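PDB 5MPT: citrinin polyketide synthase from Monascus purpureus, which builds the keto-aldehyde precursor of the mycotoxin citrinin from malonyl-CoA units, the chain here being its C-methyltransferase (CMeT) domain. Local coordinates for residues D29-N34 with I187-F192; G94-E97 with L101-I104. All coordinates share one frame; numbering follows the deposited sequence.

Contact 1 of 2, residues D29-N34 with I187-F192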
loop_
_atom_site.group_PDB
_atom_site.type_symbol
_atom_site.label_atom_id
_atom_site.label_comp_id
_atom_site.label_asym_id
_atom_site.label_seq_id
_atom_site.Cartn_x
_atom_site.Cartn_y
_atom_site.Cartn_z
ATOM N N ASP A 29 -13.555 8.708 -9.514
ATOM C CA ASP A 29 -13.331 10.131 -9.250
ATOM C C ASP A 29 -14.259 10.658 -8.167
ATOM O O ASP A 29 -13.866 11.503 -7.355
ATOM C CB ASP A 29 -13.525 10.937 -10.516
ATOM C CG ASP A 29 -12.404 10.778 -11.498
ATOM O OD1 ASP A 29 -11.260 10.564 -11.061
ATOM O OD2 ASP A 29 -12.647 10.908 -12.713
ATOM N N ASP A 30 -15.484 10.138 -8.121
ATOM C CA ASP A 30 -16.402 10.485 -7.045
ATOM C C ASP A 30 -15.866 10.061 -5.692
ATOM O O ASP A 30 -16.029 10.791 -4.710
ATOM C CB ASP A 30 -17.769 9.821 -7.248
ATOM C CG ASP A 30 -18.505 10.293 -8.518
ATOM O OD1 ASP A 30 -18.870 11.477 -8.604
ATOM O OD2 ASP A 30 -18.773 9.457 -9.410
ATOM N N PHE A 31 -15.287 8.849 -5.596
ATOM C CA PHE A 31 -14.738 8.423 -4.309
ATOM C C PHE A 31 -13.546 9.282 -3.904
ATOM O O PHE A 31 -13.402 9.619 -2.728
ATOM C CB PHE A 31 -14.347 6.925 -4.331
ATOM C CG PHE A 31 -15.519 6.014 -4.160
ATOM C CD1 PHE A 31 -15.992 5.722 -2.896
ATOM C CD2 PHE A 31 -16.228 5.583 -5.245
ATOM C CE1 PHE A 31 -17.078 4.984 -2.722
ATOM C CE2 PHE A 31 -17.340 4.801 -5.071
ATOM C CZ PHE A 31 -17.761 4.507 -3.800
ATOM N N ILE A 32 -12.720 9.685 -4.876
ATOM C CA ILE A 32 -11.553 10.517 -4.608
ATOM C C ILE A 32 -11.985 11.872 -4.051
ATOM O O ILE A 32 -11.442 12.360 -3.052
ATOM C CB ILE A 32 -10.727 10.649 -5.902
ATOM C CG1 ILE A 32 -10.042 9.318 -6.217
ATOM C CG2 ILE A 32 -9.692 11.772 -5.791
ATOM C CD1 ILE A 32 -9.504 9.257 -7.611
ATOM N N LEU A 33 -12.976 12.501 -4.687
ATOM C CA LEU A 33 -13.461 13.790 -4.205
ATOM C C LEU A 33 -14.136 13.657 -2.841
ATOM O O LEU A 33 -13.849 14.428 -1.917
ATOM C CB LEU A 33 -14.422 14.401 -5.224
ATOM C CG LEU A 33 -14.927 15.814 -4.913
ATOM C CD1 LEU A 33 -13.869 16.883 -4.960
ATOM C CD2 LEU A 33 -16.074 16.106 -5.907
ATOM N N ASN A 34 -15.062 12.709 -2.706
ATOM C CA ASN A 34 -15.792 12.556 -1.452
ATOM C C ASN A 34 -14.860 12.260 -0.294
ATOM O O ASN A 34 -15.053 12.753 0.826
ATOM C CB ASN A 34 -16.831 11.451 -1.603
ATOM C CG ASN A 34 -17.262 10.878 -0.269
ATOM O OD1 ASN A 34 -16.644 9.936 0.252
ATOM N ND2 ASN A 34 -18.328 11.442 0.297
ATOM N N ILE A 187 -10.624 1.738 -0.196
ATOM C CA ILE A 187 -11.326 0.819 0.691
ATOM C C ILE A 187 -12.813 1.118 0.670
ATOM O O ILE A 187 -13.646 0.216 0.579
ATOM C CB ILE A 187 -10.743 0.900 2.119
ATOM C CG1 ILE A 187 -9.263 0.478 2.126
ATOM C CG2 ILE A 187 -11.552 0.014 3.061
ATOM C CD1 ILE A 187 -8.542 0.650 3.500
ATOM N N GLN A 188 -13.167 2.403 0.740
ATOM C CA GLN A 188 -14.569 2.775 0.649
ATOM C C GLN A 188 -15.145 2.358 -0.690
ATOM O O GLN A 188 -16.279 1.900 -0.763
ATOM C CB GLN A 188 -14.697 4.287 0.877
ATOM C CG GLN A 188 -16.100 4.773 1.058
ATOM C CD GLN A 188 -16.667 4.465 2.432
ATOM O OE1 GLN A 188 -16.075 4.827 3.454
ATOM N NE2 GLN A 188 -17.827 3.785 2.463
ATOM N N GLN A 189 -14.381 2.509 -1.763
ATOM C CA GLN A 189 -14.855 2.091 -3.076
ATOM C C GLN A 189 -15.047 0.576 -3.138
ATOM O O GLN A 189 -16.000 0.080 -3.746
ATOM C CB GLN A 189 -13.870 2.585 -4.137
ATOM C CG GLN A 189 -14.317 2.269 -5.539
ATOM C CD GLN A 189 -13.308 2.714 -6.564
ATOM O OE1 GLN A 189 -12.126 2.758 -6.281
ATOM N NE2 GLN A 189 -13.769 3.040 -7.773
ATOM N N ALA A 190 -14.173 -0.173 -2.475
ATOM C CA ALA A 190 -14.344 -1.609 -2.425
ATOM C C ALA A 190 -15.595 -1.986 -1.656
ATOM O O ALA A 190 -16.270 -2.953 -2.030
ATOM C CB ALA A 190 -13.086 -2.267 -1.822
ATOM N N GLU A 191 -15.913 -1.267 -0.573
ATOM C CA GLU A 191 -17.197 -1.484 0.102
ATOM C C GLU A 191 -18.366 -1.352 -0.869
ATOM O O GLU A 191 -19.272 -2.179 -0.873
ATOM C CB GLU A 191 -17.392 -0.516 1.259
ATOM C CG GLU A 191 -16.366 -0.630 2.373
ATOM C CD GLU A 191 -16.596 0.443 3.418
ATOM O OE1 GLU A 191 -15.675 1.272 3.619
ATOM O OE2 GLU A 191 -17.707 0.472 4.006
ATOM N N PHE A 192 -18.384 -0.281 -1.664
ATOM C CA PHE A 192 -19.463 -0.052 -2.619
ATOM C C PHE A 192 -19.554 -1.186 -3.635
ATOM O O PHE A 192 -20.646 -1.720 -3.919
ATOM C CB PHE A 192 -19.234 1.321 -3.286
ATOM C CG PHE A 192 -20.231 1.662 -4.329
ATOM C CD1 PHE A 192 -21.596 1.578 -4.069
ATOM C CD2 PHE A 192 -19.808 2.076 -5.586
ATOM C CE1 PHE A 192 -22.519 1.968 -5.044
ATOM C CE2 PHE A 192 -20.726 2.420 -6.574
ATOM C CZ PHE A 192 -22.077 2.372 -6.302
#
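F31 meets Q188, Q189 and F192 where the short segments of helix 28-34 and helix 181-198 pass with axes 10.0 Å apart, their N-to-C directions 131° from one another. The contact joins the N-terminal helical part of the CMeT domain to its Rossmann-like methyltransferase core, in which helix 181-198 packs through A190 on L312 and L377 of the central mixed sheet. At such a spacing one large side chain bridges the gap, and that is F31. With its CG anti to the carbonyl carbon (chi1 -79°), the ring reaches across and lies against the backbone of the other helix. One face takes a CH-pi contact from Q189 CA, which stands 3.8 Å from the ring centroid and close to the normal. The Q189 chain continues along the ring, CB at 3.8 Å from F31 CG. Being extended, it carries its amide past the phenyl group to the turn between helix 14-26 and helix 28-34, where NE2 is hydrogen-bonded to A24 O and T28 OG1; two bonds thus hold the amide nitrogen of this buried side chain. Q188 CG touches F31 CE1, and the bend beyond it turns the amide away to K223, whose NZ is hydrogen-bonded to OE1 and also forms a salt bridge with E191. Beyond the far end of the F31 ring stands F192, the two rings inclined at 40° with centroids 5.7 Å apart. Here the closest touch is F31 CZ on F192 CB, at 3.5 Å.

Contact 2 of 2, residues G94-E97 with L101-I104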
loop_
_atom_site.group_PDB
_atom_site.type_symbol
_atom_site.label_atom_id
_atom_site.label_comp_id
_atom_site.label_asym_id
_atom_site.label_seq_id
_atom_site.Cartn_x
_atom_site.Cartn_y
_atom_site.Cartn_z
ATOM N N GLY A 94 18.053 10.073 -6.112
ATOM C CA GLY A 94 17.106 10.458 -7.142
ATOM C C GLY A 94 16.146 11.529 -6.673
ATOM O O GLY A 94 15.851 12.476 -7.409
ATOM N N LEU A 95 15.618 11.387 -5.457
ATOM C CA LEU A 95 14.691 12.408 -4.982
ATOM C C LEU A 95 15.398 13.749 -4.851
ATOM O O LEU A 95 14.841 14.792 -5.202
ATOM C CB LEU A 95 14.063 12.017 -3.644
ATOM C CG LEU A 95 13.168 10.790 -3.541
ATOM C CD1 LEU A 95 12.688 10.701 -2.097
ATOM C CD2 LEU A 95 11.988 10.814 -4.533
ATOM N N LEU A 96 16.633 13.743 -4.346
ATOM C CA LEU A 96 17.357 15.001 -4.213
ATOM C C LEU A 96 17.590 15.631 -5.575
ATOM O O LEU A 96 17.557 16.862 -5.715
ATOM C CB LEU A 96 18.684 14.773 -3.494
ATOM C CG LEU A 96 18.607 14.492 -1.998
ATOM C CD1 LEU A 96 20.019 14.197 -1.500
ATOM C CD2 LEU A 96 18.038 15.665 -1.239
ATOM N N GLU A 97 17.843 14.803 -6.593
ATOM C CA GLU A 97 17.993 15.335 -7.941
ATOM C C GLU A 97 16.672 15.900 -8.451
ATOM O O GLU A 97 16.641 16.999 -9.023
ATOM C CB GLU A 97 18.525 14.260 -8.891
ATOM C CG GLU A 97 18.899 14.810 -10.270
ATOM C CD GLU A 97 19.600 13.798 -11.157
ATOM O OE1 GLU A 97 19.075 12.668 -11.299
ATOM O OE2 GLU A 97 20.678 14.141 -11.705
ATOM N N LEU A 101 18.395 19.856 -6.048
ATOM C CA LEU A 101 19.488 20.225 -5.162
ATOM C C LEU A 101 20.811 19.663 -5.634
ATOM O O LEU A 101 21.863 20.254 -5.354
ATOM C CB LEU A 101 19.219 19.734 -3.738
ATOM C CG LEU A 101 17.996 20.356 -3.073
ATOM C CD1 LEU A 101 17.753 19.670 -1.740
ATOM C CD2 LEU A 101 18.201 21.871 -2.887
ATOM N N ILE A 102 20.786 18.521 -6.322
ATOM C CA ILE A 102 21.993 17.923 -6.871
ATOM C C ILE A 102 21.762 17.613 -8.341
ATOM O O ILE A 102 20.626 17.502 -8.810
ATOM C CB ILE A 102 22.429 16.640 -6.125
ATOM C CG1 ILE A 102 21.345 15.541 -6.239
ATOM C CG2 ILE A 102 22.769 16.967 -4.675
ATOM C CD1 ILE A 102 21.757 14.206 -5.640
ATOM N N ASP A 103 22.872 17.507 -9.062
ATOM C CA ASP A 103 22.937 16.878 -10.368
ATOM C C ASP A 103 23.762 15.611 -10.225
ATOM O O ASP A 103 24.801 15.600 -9.549
ATOM C CB ASP A 103 23.569 17.799 -11.419
ATOM C CG ASP A 103 22.750 19.066 -11.666
ATOM O OD1 ASP A 103 21.537 18.966 -12.008
ATOM O OD2 ASP A 103 23.331 20.167 -11.514
ATOM N N ILE A 104 23.280 14.542 -10.837
ATOM C CA ILE A 104 23.965 13.260 -10.832
ATOM C C ILE A 104 24.520 13.024 -12.227
ATOM O O ILE A 104 23.862 13.333 -13.228
ATOM C CB ILE A 104 23.018 12.122 -10.400
ATOM C CG1 ILE A 104 22.521 12.375 -8.974
ATOM C CG2 ILE A 104 23.721 10.783 -10.471
ATOM C CD1 ILE A 104 21.411 11.463 -8.531
HETATM O O HOH W 1 20.507 16.665 -13.076
#
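A helix-to-strand turn within the helix-turn-helix region of the CMeT domain links E97, near the end of helix 86-98, to I104 on strand 102-105. The chain folds back directly: L101 N donates to L96 O (3.1 Å) and closes the turn. The E97 chain, its CG anti to the backbone N (chi1 -171°) and extended beyond, then runs alongside the outgoing strand. At its end OE2 accepts the backbone N-H of I104 at 2.8 Å, the donor standing well out of the carboxylate plane. The same oxygen takes a hydrogen bond from a water (2.9 Å) that also donates to D103 OD1. This water spans two acidic groups, and R100, salt-bridged to D103, probably eases the like charges. Under the turn the contact is apolar: I102 CD1 rests on L96 CB at 3.8 Å, and L96 CD2 meets L101 CD1 at 4.0 Å. Both leucines continue onto helix 40-62, L96 on I56 and F60, L101 on V53 and V57. A helix followed by a beta hairpin, strands 102-105 and 108-111, joined by strand 75-76 and packed on the helices before it, is consistent with a winged helix-turn-helix fold.

Contacts 1 and 2 both draw on the N-terminal helical part of the CMeT domain, but at places far apart: their centres are about 36 Å from each other and their nearest atoms about 22 Å. Contact 1 joins that part to the methyltransferase core, whereas contact 2 stays inside it, its centre about 26 Å from that of the chain and away from the annotated sites. The methylation site lies nearer contact 1. The side chain of Q189 is about 12 Å from that of the active-site residue E315, and that of Q188 about 14 Å from the bound S-adenosyl-L-homocysteine, so these two side chains stand back from both.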